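Local structure of C2 toxin component I (Clostridium botulinum, 2J3X) at residues E6-I11 against R96-Y101; Y141-I147 against L186-S192. The protein probably acts as the enzymatic half of a binary clostridial toxin, transferring ADP-ribose from NAD to actin inside the host cell. The protein carries 2 engineered substitutions. One frame throughout, in Å; residues are numbered along the deposited sequence.

Contact 1: E6-I11 against R96-Y101; sequences EPIDFI and RDAIGY. With SO4 (sulfate ion), chain T.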
loop_
_atom_site.group_PDB
_atom_site.type_symbol
_atom_site.label_atom_id
_atom_site.label_comp_id
_atom_site.label_asym_id
_atom_site.label_seq_id
_atom_site.Cartn_x
_atom_site.Cartn_y
_atom_site.Cartn_z
ATOM N N GLU A 6 -13.831 19.595 -22.512
ATOM C CA GLU A 6 -12.673 18.749 -22.703
ATOM C C GLU A 6 -11.950 18.599 -21.351
ATOM O O GLU A 6 -12.115 19.405 -20.466
ATOM C CB GLU A 6 -11.764 19.267 -23.826
ATOM C CG GLU A 6 -12.414 19.297 -25.228
ATOM C CD GLU A 6 -12.155 18.045 -26.045
ATOM O OE1 GLU A 6 -12.897 17.786 -27.033
ATOM O OE2 GLU A 6 -11.198 17.330 -25.718
ATOM N N PRO A 7 -11.169 17.549 -21.212
ATOM C CA PRO A 7 -10.401 17.356 -19.960
ATOM C C PRO A 7 -9.298 18.422 -19.790
ATOM O O PRO A 7 -8.886 19.077 -20.798
ATOM C CB PRO A 7 -9.782 15.963 -20.129
ATOM C CG PRO A 7 -9.808 15.668 -21.620
ATOM C CD PRO A 7 -10.961 16.463 -22.193
ATOM N N ILE A 8 -8.855 18.633 -18.541
ATOM C CA ILE A 8 -7.667 19.425 -18.276
ATOM C C ILE A 8 -6.526 18.649 -18.929
ATOM O O ILE A 8 -6.316 17.445 -18.627
ATOM C CB ILE A 8 -7.468 19.588 -16.773
ATOM C CG1 ILE A 8 -8.651 20.378 -16.180
ATOM C CG2 ILE A 8 -6.055 20.215 -16.440
ATOM C CD1 ILE A 8 -8.854 20.142 -14.672
ATOM N N ASP A 9 -5.831 19.260 -19.893
ATOM C CA ASP A 9 -4.722 18.511 -20.523
ATOM C C ASP A 9 -3.759 19.534 -21.090
ATOM O O ASP A 9 -4.030 20.117 -22.150
ATOM C CB ASP A 9 -5.245 17.555 -21.599
ATOM C CG ASP A 9 -4.154 16.705 -22.226
ATOM O OD1 ASP A 9 -2.954 16.986 -22.030
ATOM O OD2 ASP A 9 -4.492 15.738 -22.953
ATOM N N PHE A 10 -2.673 19.757 -20.364
ATOM C CA PHE A 10 -1.634 20.715 -20.755
ATOM C C PHE A 10 -0.470 20.042 -21.455
ATOM O O PHE A 10 0.526 20.694 -21.752
ATOM C CB PHE A 10 -1.186 21.544 -19.547
ATOM C CG PHE A 10 -2.183 22.575 -19.169
ATOM C CD1 PHE A 10 -2.320 23.729 -19.959
ATOM C CD2 PHE A 10 -3.041 22.403 -18.060
ATOM C CE1 PHE A 10 -3.303 24.696 -19.669
ATOM C CE2 PHE A 10 -4.037 23.405 -17.780
ATOM C CZ PHE A 10 -4.128 24.520 -18.577
ATOM N N ILE A 11 -0.605 18.755 -21.797
ATOM C CA ILE A 11 0.525 18.107 -22.452
ATOM C C ILE A 11 0.684 18.668 -23.857
ATOM O O ILE A 11 -0.302 18.742 -24.602
ATOM C CB ILE A 11 0.373 16.571 -22.510
ATOM C CG1 ILE A 11 0.358 16.040 -21.051
ATOM C CG2 ILE A 11 1.512 15.937 -23.362
ATOM C CD1 ILE A 11 -0.161 14.554 -20.964
ATOM N N ARG A 96 -13.896 18.737 -14.314
ATOM C CA ARG A 96 -13.541 18.080 -15.578
ATOM C C ARG A 96 -12.539 16.961 -15.225
ATOM O O ARG A 96 -11.890 17.047 -14.177
ATOM C CB ARG A 96 -12.813 19.065 -16.513
ATOM C CG ARG A 96 -13.493 20.387 -16.808
ATOM C CD ARG A 96 -12.439 21.451 -17.065
ATOM N NE ARG A 96 -11.800 21.273 -18.369
ATOM C CZ ARG A 96 -10.913 22.110 -18.929
ATOM N NH1 ARG A 96 -10.501 23.229 -18.303
ATOM N NH2 ARG A 96 -10.425 21.807 -20.127
ATOM N N ASP A 97 -12.370 15.983 -16.116
ATOM C CA ASP A 97 -11.299 14.982 -15.953
ATOM C C ASP A 97 -9.956 15.697 -16.113
ATOM O O ASP A 97 -9.904 16.791 -16.678
ATOM C CB ASP A 97 -11.376 13.919 -17.027
ATOM C CG ASP A 97 -12.550 12.955 -16.879
ATOM O OD1 ASP A 97 -13.363 13.045 -15.922
ATOM O OD2 ASP A 97 -12.607 12.053 -17.745
ATOM N N ALA A 98 -8.849 15.080 -15.659
ATOM C CA ALA A 98 -7.548 15.739 -15.804
ATOM C C ALA A 98 -6.613 14.647 -16.263
ATOM O O ALA A 98 -6.647 13.544 -15.720
ATOM C CB ALA A 98 -7.072 16.324 -14.466
ATOM N N ILE A 99 -5.777 14.959 -17.248
ATOM C CA ILE A 99 -4.824 13.977 -17.772
ATOM C C ILE A 99 -3.421 14.465 -17.372
ATOM O O ILE A 99 -3.098 15.643 -17.521
ATOM C CB ILE A 99 -4.937 13.919 -19.292
ATOM C CG1 ILE A 99 -6.339 13.357 -19.665
ATOM C CG2 ILE A 99 -3.822 13.050 -19.911
ATOM C CD1 ILE A 99 -6.664 13.584 -21.084
ATOM N N GLY A 100 -2.557 13.547 -16.942
ATOM C CA GLY A 100 -1.195 13.970 -16.641
ATOM C C GLY A 100 -0.406 12.761 -16.142
ATOM O O GLY A 100 -0.793 11.630 -16.391
ATOM N N TYR A 101 0.711 13.017 -15.486
ATOM C CA TYR A 101 1.699 11.977 -15.208
ATOM C C TYR A 101 1.773 11.803 -13.707
ATOM O O TYR A 101 2.069 12.783 -12.974
ATOM C CB TYR A 101 3.053 12.421 -15.694
ATOM C CG TYR A 101 3.120 12.692 -17.164
ATOM C CD1 TYR A 101 2.794 11.688 -18.089
ATOM C CD2 TYR A 101 3.496 13.971 -17.642
ATOM C CE1 TYR A 101 2.904 11.941 -19.493
ATOM C CE2 TYR A 101 3.570 14.233 -19.057
ATOM C CZ TYR A 101 3.274 13.223 -19.947
ATOM O OH TYR A 101 3.339 13.429 -21.328
HETATM S S SO4 T . -11.169 24.240 -14.364
HETATM O O1 SO4 T . -11.448 25.628 -13.987
HETATM O O2 SO4 T . -12.428 23.650 -14.818
HETATM O O3 SO4 T . -10.189 24.218 -15.461
HETATM O O4 SO4 T . -10.689 23.473 -13.209
HETATM O O HOH W 1 -2.379 18.109 -18.212
#
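Ile-8 and Ala-98 form a single parallel bridge: the segments 6-11 and 96-101 run only 19° apart, and the backbone of Ile-8 gives its N-H to Asp-97 O (2.8 Å) while its carbonyl takes the N-H of Ile-99. Past the bridge the chains part, and a water takes over, accepting from Phe-10 N and donating to Ile-99 O (2.7 Å). Asp-9 shapes this exit as an Asx turn, its OD1 receiving the N-H of Ile-11.

At the other end Arg-96 curls back, bent at chi3 (73°), and grips Glu-6 O side-on with NE (2.8 Å) and NH2 (3.0 Å). That oxygen lies in the guanidinium plane, whereas CG1 of Ile-8 rests over one face of the group. NH1 of Arg-96 donates to O3 of a sulfate (3.0 Å), probably from the crystallisation liquor, which Trp-21 also holds.

CD1 of Ile-99 touches both Pro-7 CG (3.8 Å) and OD2 of Asp-9, Pro-7 and Ile-99 lying side by side. Ile-11 meets Tyr-101 from the opposite direction, CD1 against CZ (3.8 Å); the phenol OH goes on to Asp-153. The carboxylate of Asp-97 makes a salt bridge with Arg-167.

This is a short parallel add-on to a mixed sheet: the N-terminal loop takes the edge of strand 98-102 that strand 147-150 occupies from Tyr-101 on, while strand 162-168 holds the other edge.

Contact 2: Y141-I147 against L186-S192; sequences YTKFSFI and LLNQGFS
Ile-147 and Leu-187 make the tight end of this contact, an antiparallel hydrogen-bonded pair. Leu-187 N reaches Ile-147 O at 2.8 Å; the return bond, from Ile-147 N to Leu-187 O, is longer and comes in from above the carbonyl plane. With CG1 of Ile-147 anti to its backbone N (chi1 -166°), CG2 is pushed in between N and the carbonyl carbon and pressed against Leu-187 CB at 3.5 Å, closer than carbons usually pack. The same methyl also meets the Phe-191 ring.

Next to this pair Gln-189 lays its CG over one face of the Phe-146 ring, a CH-pi contact 3.9 Å from the centroid, then extends to give an NE2 proton almost straight (176°) to Phe-144 O at 2.9 Å. Its OE1 is held by Arg-86, and helices 47-59 and 77-90 pack on Phe-146.

The middle is looser. Gly-190 N offers Lys-143 O just a weak, bent bond, and a water sits between the chains, accepting from Phe-191 N (2.8 Å), with Asn-188 O and Ser-145 O among the acceptors that share its protons. Beyond it the strands close again through Lys-143 N to Phe-191 O (2.7 Å) and the paired hydroxyls of Thr-142 OG1 and Ser-192 OG (2.8 Å).

The chemistry implies two short stretches of antiparallel pairing joined across a polar, water-bridged middle, where a side-chain amide and a water link the backbones between the two paired ends.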
loop_
_atom_site.group_PDB
_atom_site.type_symbol
_atom_site.label_atom_id
_atom_site.label_comp_id
_atom_site.label_asym_id
_atom_site.label_seq_id
_atom_site.Cartn_x
_atom_site.Cartn_y
_atom_site.Cartn_z
ATOM N N TYR A 141 -0.710 -0.976 -7.738
ATOM C CA TYR A 141 0.384 -0.394 -6.930
ATOM C C TYR A 141 -0.098 0.831 -6.188
ATOM O O TYR A 141 -0.402 1.860 -6.794
ATOM C CB TYR A 141 1.516 0.030 -7.859
ATOM C CG TYR A 141 2.102 -1.138 -8.614
ATOM C CD1 TYR A 141 3.034 -1.998 -8.018
ATOM C CD2 TYR A 141 1.728 -1.370 -9.969
ATOM C CE1 TYR A 141 3.578 -3.077 -8.748
ATOM C CE2 TYR A 141 2.257 -2.423 -10.692
ATOM C CZ TYR A 141 3.200 -3.271 -10.083
ATOM O OH TYR A 141 3.735 -4.323 -10.809
ATOM N N THR A 142 -0.162 0.754 -4.858
ATOM C CA THR A 142 -0.723 1.852 -4.098
ATOM C C THR A 142 0.293 2.949 -3.792
ATOM O O THR A 142 1.440 2.681 -3.344
ATOM C CB THR A 142 -1.275 1.276 -2.750
ATOM O OG1 THR A 142 -2.122 0.167 -3.068
ATOM C CG2 THR A 142 -2.026 2.355 -1.918
ATOM N N LYS A 143 -0.133 4.209 -3.982
ATOM C CA LYS A 143 0.618 5.355 -3.537
ATOM C C LYS A 143 0.096 5.727 -2.144
ATOM O O LYS A 143 -0.981 6.267 -1.993
ATOM C CB LYS A 143 0.416 6.527 -4.523
ATOM C CG LYS A 143 1.356 7.725 -4.184
ATOM C CD LYS A 143 2.763 7.532 -4.776
ATOM C CE LYS A 143 3.639 8.748 -4.479
ATOM N NZ LYS A 143 4.977 8.396 -5.061
ATOM N N PHE A 144 0.855 5.357 -1.110
ATOM C CA PHE A 144 0.381 5.600 0.253
ATOM C C PHE A 144 0.267 7.071 0.608
ATOM O O PHE A 144 -0.664 7.452 1.340
ATOM C CB PHE A 144 1.303 4.872 1.253
ATOM C CG PHE A 144 1.400 3.413 0.993
ATOM C CD1 PHE A 144 0.283 2.552 1.151
ATOM C CD2 PHE A 144 2.628 2.867 0.587
ATOM C CE1 PHE A 144 0.424 1.144 0.919
ATOM C CE2 PHE A 144 2.774 1.487 0.348
ATOM C CZ PHE A 144 1.668 0.631 0.498
ATOM N N SER A 145 1.139 7.903 0.050
ATOM C CA SER A 145 1.151 9.332 0.349
ATOM C C SER A 145 0.157 10.003 -0.599
ATOM O O SER A 145 -0.508 9.326 -1.369
ATOM C CB SER A 145 2.539 9.947 0.123
ATOM O OG SER A 145 2.917 9.802 -1.264
ATOM N N PHE A 146 0.046 11.325 -0.490
ATOM C CA PHE A 146 -0.650 12.101 -1.525
ATOM C C PHE A 146 0.021 11.768 -2.850
ATOM O O PHE A 146 1.244 11.509 -2.884
ATOM C CB PHE A 146 -0.454 13.577 -1.247
ATOM C CG PHE A 146 -0.956 13.967 0.104
ATOM C CD1 PHE A 146 -2.348 14.000 0.369
ATOM C CD2 PHE A 146 -0.041 14.219 1.127
ATOM C CE1 PHE A 146 -2.840 14.366 1.657
ATOM C CE2 PHE A 146 -0.511 14.589 2.418
ATOM C CZ PHE A 146 -1.888 14.667 2.681
ATOM N N ILE A 147 -0.755 11.808 -3.918
ATOM C CA ILE A 147 -0.247 11.530 -5.252
ATOM C C ILE A 147 -0.238 12.849 -6.031
ATOM O O ILE A 147 -1.101 13.728 -5.802
ATOM C CB ILE A 147 -1.084 10.389 -5.898
ATOM C CG1 ILE A 147 -0.426 9.801 -7.136
ATOM C CG2 ILE A 147 -2.520 10.850 -6.164
ATOM C CD1 ILE A 147 -1.236 8.615 -7.734
ATOM N N LEU A 186 -2.545 17.893 -6.762
ATOM C CA LEU A 186 -2.258 17.083 -5.595
ATOM C C LEU A 186 -3.552 16.339 -5.322
ATOM O O LEU A 186 -4.620 16.965 -5.246
ATOM C CB LEU A 186 -1.907 18.010 -4.407
ATOM C CG LEU A 186 -1.431 17.184 -3.192
ATOM C CD1 LEU A 186 -0.134 16.457 -3.498
ATOM C CD2 LEU A 186 -1.269 18.117 -2.007
ATOM N N LEU A 187 -3.486 15.019 -5.158
ATOM C CA LEU A 187 -4.704 14.243 -4.883
ATOM C C LEU A 187 -4.534 13.498 -3.544
ATOM O O LEU A 187 -3.418 13.437 -3.020
ATOM C CB LEU A 187 -5.017 13.237 -6.009
ATOM C CG LEU A 187 -4.868 13.743 -7.439
ATOM C CD1 LEU A 187 -5.091 12.532 -8.359
ATOM C CD2 LEU A 187 -5.900 14.813 -7.732
ATOM N N ASN A 188 -5.642 12.982 -3.010
ATOM C CA ASN A 188 -5.687 12.332 -1.706
ATOM C C ASN A 188 -4.685 11.182 -1.615
ATOM O O ASN A 188 -4.258 10.571 -2.631
ATOM C CB ASN A 188 -7.095 11.746 -1.510
ATOM C CG ASN A 188 -8.119 12.810 -1.183
ATOM O OD1 ASN A 188 -7.751 13.875 -0.695
ATOM N ND2 ASN A 188 -9.390 12.484 -1.328
ATOM N N GLN A 189 -4.366 10.827 -0.375
ATOM C CA GLN A 189 -3.561 9.665 -0.104
ATOM C C GLN A 189 -4.322 8.395 -0.520
ATOM O O GLN A 189 -5.573 8.347 -0.516
ATOM C CB GLN A 189 -3.409 9.542 1.420
ATOM C CG GLN A 189 -2.593 10.663 2.073
ATOM C CD GLN A 189 -2.163 10.252 3.478
ATOM O OE1 GLN A 189 -2.473 10.952 4.424
ATOM N NE2 GLN A 189 -1.438 9.104 3.615
ATOM N N GLY A 190 -3.557 7.344 -0.839
ATOM C CA GLY A 190 -4.130 6.010 -0.914
ATOM C C GLY A 190 -4.746 5.576 -2.242
ATOM O O GLY A 190 -5.492 4.595 -2.289
ATOM N N PHE A 191 -4.444 6.295 -3.321
ATOM C CA PHE A 191 -4.847 5.800 -4.627
ATOM C C PHE A 191 -3.849 4.783 -5.090
ATOM O O PHE A 191 -2.662 4.865 -4.721
ATOM C CB PHE A 191 -4.866 6.930 -5.676
ATOM C CG PHE A 191 -6.080 7.820 -5.577
ATOM C CD1 PHE A 191 -7.331 7.308 -5.871
ATOM C CD2 PHE A 191 -5.954 9.158 -5.193
ATOM C CE1 PHE A 191 -8.480 8.104 -5.760
ATOM C CE2 PHE A 191 -7.104 9.985 -5.071
ATOM C CZ PHE A 191 -8.351 9.434 -5.378
ATOM N N SER A 192 -4.303 3.904 -5.981
ATOM C CA SER A 192 -3.422 2.972 -6.653
ATOM C C SER A 192 -3.444 3.221 -8.150
ATOM O O SER A 192 -4.379 3.847 -8.666
ATOM C CB SER A 192 -3.868 1.526 -6.425
ATOM O OG SER A 192 -3.739 1.219 -5.033
HETATM O O HOH W 2 -2.640 8.491 -3.505
#

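In the fold
Contacts 1 and 2 both reach the same mixed sheet in the N-terminal half, their centres 18 Å apart and their nearest atoms about 7 Å from each other without touching. Strand 147-150 joins them: it starts at Ile-147 in contact 2 and hydrogen-bonds through Gly-150 to Tyr-101 of contact 1. The centre of contact 1 is about 26 Å, and that of contact 2 about 9 Å, from the centre of the chain; at contact 2 Thr-142 is hydrogen-bonded to Arg-366 and Arg-402 of the second ADP-ribosyltransferase-like half, probably the catalytic one. A glycerol, probably from the crystallisation liquor, is hydrogen-bonded to Phe-144 N and Ser-145 OG and may mark a pocket there, while contact 1's sulfate sits near helix 15-30.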